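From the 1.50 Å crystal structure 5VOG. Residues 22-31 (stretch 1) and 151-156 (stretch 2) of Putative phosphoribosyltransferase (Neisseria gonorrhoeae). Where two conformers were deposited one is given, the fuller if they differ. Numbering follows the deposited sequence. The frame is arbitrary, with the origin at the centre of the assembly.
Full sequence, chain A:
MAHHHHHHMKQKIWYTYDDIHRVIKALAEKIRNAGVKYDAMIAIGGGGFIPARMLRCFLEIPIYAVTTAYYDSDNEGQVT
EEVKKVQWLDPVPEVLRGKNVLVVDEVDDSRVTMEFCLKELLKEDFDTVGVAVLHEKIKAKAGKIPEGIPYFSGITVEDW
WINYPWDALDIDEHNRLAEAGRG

Stretch 1 22-31: RVIKALAEKI
Stretch 2 151-156: YFSGIT

Residues 22-31 form part of a longer helix, with phi/psi near -63/-41 and regular i to i-4 bonds, such as Leu 27 N to Val 23 O at 2.8 Å. Strand 151-153 packs against it, running nearly antiparallel. The two axes make an angle of 155° and approach to 8.5 Å. Together the stretches bury 413 Å².

Tyr 151 (-128/134, chi1 t) is extended and does not touch the helix. Phe 152 (-137/136) points its CA-to-CB bond toward the helix, with chi1 m and chi2 -90°. Its CA lies 7.0 Å from Ile 31 CA. Ile 31 (chi1 m, chi2 t) sets CG1 over one face of the ring, 4.0 Å from the Phe 152 ring centroid, a CH-pi contact. Leu 27 (chi1 t, chi2 p) brings CD1 to 3.7 Å from Phe 152 CB. The flat ring and branched side chains suit this apolar packing.

Ser 153 (-124/146, chi1 p) points away, and its OG is hydrogen-bonded elsewhere in the structure. Its carbonyl serves the contact: Lys 30 NZ donates to Ser 153 O at 2.8 Å.

At Gly 154 (-63/-58) the chain turns a corner. Its CA is 4.7 Å from Leu 27 CA and 3.6 Å from Val 23 CG1. An ideal CB here would lie 2.4 Å from Val 23 CG1, a clash, so glycine permits this close approach. Leu 27 CD1 also lies 3.7 Å from Gly 154 N. Lys 30, with chi1 m and the other chi angles t, extends far enough for NZ to donate to Gly 154 O as well, at 3.0 Å.

Ile 155 (-139/153, chi1 p, chi2 t) points sideways. Its CG2 lies 4.2 Å from CG1 of Val 23 (chi1 t), extending the apolar contact. Thr 156 (-90/144, chi1 p) points away and makes no contact with the helix.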

# COMPACT_ATOMS: atom_id res chain seq x y z
N ARG A 22 6.00 10.98 10.46
CA ARG A 22 5.67 11.88 11.57
C ARG A 22 4.34 12.58 11.34
O ARG A 22 3.57 12.78 12.29
CB ARG A 22 6.80 12.89 11.78
CG ARG A 22 8.15 12.28 12.13
CD ARG A 22 9.25 13.33 12.15
NE ARG A 22 10.58 12.72 12.16
CZ ARG A 22 11.23 12.34 13.26
NH1 ARG A 22 10.68 12.52 14.45
NH2 ARG A 22 12.44 11.79 13.16
N VAL A 23 4.06 12.99 10.10
CA VAL A 23 2.77 13.61 9.80
C VAL A 23 1.64 12.61 9.99
O VAL A 23 0.58 12.94 10.53
CB VAL A 23 2.77 14.20 8.38
CG1 VAL A 23 1.37 14.69 7.99
CG2 VAL A 23 3.77 15.33 8.26
N ILE A 24 1.84 11.36 9.56
CA ILE A 24 0.81 10.34 9.71
C ILE A 24 0.49 10.10 11.19
O ILE A 24 -0.68 9.93 11.56
CB ILE A 24 1.24 9.03 9.01
CG1 ILE A 24 1.30 9.22 7.49
CG2 ILE A 24 0.30 7.89 9.39
CD1 ILE A 24 -0.07 9.39 6.83
N LYS A 25 1.51 10.07 12.05
CA LYS A 25 1.26 9.95 13.48
C LYS A 25 0.36 11.08 13.98
O LYS A 25 -0.59 10.85 14.73
CB LYS A 25 2.58 9.94 14.25
CG LYS A 25 2.44 9.77 15.76
CD LYS A 25 3.78 9.63 16.44
CE LYS A 25 3.63 9.35 17.93
NZ LYS A 25 4.95 9.15 18.60
N ALA A 26 0.65 12.31 13.55
CA ALA A 26 -0.18 13.44 13.96
C ALA A 26 -1.58 13.36 13.36
O ALA A 26 -2.56 13.75 14.00
CB ALA A 26 0.51 14.74 13.55
N LEU A 27 -1.68 12.86 12.12
CA LEU A 27 -2.99 12.69 11.49
C LEU A 27 -3.83 11.68 12.26
O LEU A 27 -5.03 11.91 12.49
CB LEU A 27 -2.80 12.24 10.04
CG LEU A 27 -4.03 11.88 9.20
CD1 LEU A 27 -5.02 13.05 9.13
CD2 LEU A 27 -3.59 11.47 7.82
N ALA A 28 -3.23 10.57 12.68
CA ALA A 28 -3.96 9.60 13.49
C ALA A 28 -4.50 10.23 14.76
O ALA A 28 -5.61 9.91 15.21
CB ALA A 28 -3.06 8.41 13.83
N GLU A 29 -3.73 11.14 15.37
CA GLU A 29 -4.19 11.80 16.59
C GLU A 29 -5.37 12.73 16.30
O GLU A 29 -6.31 12.81 17.10
CB GLU A 29 -3.04 12.57 17.24
CG GLU A 29 -3.43 13.33 18.51
CD GLU A 29 -3.65 12.42 19.70
OE1 GLU A 29 -3.52 11.18 19.56
OE2 GLU A 29 -3.96 12.94 20.80
N LYS A 30 -5.34 13.43 15.17
CA LYS A 30 -6.48 14.27 14.78
C LYS A 30 -7.74 13.43 14.63
O LYS A 30 -8.83 13.83 15.06
CB LYS A 30 -6.20 14.99 13.47
CG LYS A 30 -5.07 16.00 13.48
CD LYS A 30 -4.98 16.70 12.11
CE LYS A 30 -3.79 17.64 12.04
NZ LYS A 30 -3.75 18.44 10.78
N ILE A 31 -7.61 12.26 13.98
CA ILE A 31 -8.75 11.38 13.78
C ILE A 31 -9.28 10.89 15.12
O ILE A 31 -10.48 10.96 15.40
CB ILE A 31 -8.34 10.20 12.87
CG1 ILE A 31 -8.01 10.73 11.47
CG2 ILE A 31 -9.44 9.14 12.83
CD1 ILE A 31 -7.18 9.76 10.60
N TYR A 151 -13.52 15.12 7.37
CA TYR A 151 -12.32 15.32 6.58
C TYR A 151 -11.14 15.64 7.49
O TYR A 151 -11.25 16.50 8.38
CB TYR A 151 -12.52 16.44 5.55
CG TYR A 151 -11.30 16.82 4.74
CD1 TYR A 151 -11.14 16.40 3.43
CD2 TYR A 151 -10.30 17.64 5.29
CE1 TYR A 151 -10.02 16.75 2.69
CE2 TYR A 151 -9.19 17.99 4.56
CZ TYR A 151 -9.06 17.56 3.26
OH TYR A 151 -7.94 17.93 2.54
N PHE A 152 -10.01 14.99 7.23
CA PHE A 152 -8.78 15.21 7.97
C PHE A 152 -7.62 15.28 7.00
O PHE A 152 -7.52 14.45 6.09
CB PHE A 152 -8.52 14.10 9.00
CG PHE A 152 -9.67 13.83 9.91
CD1 PHE A 152 -9.79 14.51 11.12
CD2 PHE A 152 -10.64 12.90 9.57
CE1 PHE A 152 -10.87 14.27 11.97
CE2 PHE A 152 -11.72 12.65 10.41
CZ PHE A 152 -11.83 13.34 11.61
N SER A 153 -6.73 16.24 7.19
CA SER A 153 -5.48 16.25 6.46
C SER A 153 -4.32 16.29 7.44
O SER A 153 -4.41 16.88 8.51
CB SER A 153 -5.40 17.42 5.48
OG SER A 153 -5.49 18.67 6.15
N GLY A 154 -3.23 15.62 7.07
CA GLY A 154 -2.06 15.61 7.93
C GLY A 154 -1.47 16.99 8.12
O GLY A 154 -1.34 17.45 9.26
N ILE A 155 -1.11 17.64 7.02
CA ILE A 155 -0.71 19.04 7.02
C ILE A 155 -1.31 19.70 5.79
O ILE A 155 -1.56 19.04 4.77
CB ILE A 155 0.82 19.24 7.02
CG1 ILE A 155 1.46 18.47 5.87
CG2 ILE A 155 1.42 18.83 8.36
CD1 ILE A 155 2.90 18.83 5.63
N THR A 156 -1.54 21.00 5.87
CA THR A 156 -1.85 21.78 4.68
C THR A 156 -0.55 22.31 4.09
O THR A 156 0.39 22.64 4.82
CB THR A 156 -2.79 22.93 5.00
OG1 THR A 156 -2.12 23.85 5.86
CG2 THR A 156 -4.05 22.41 5.68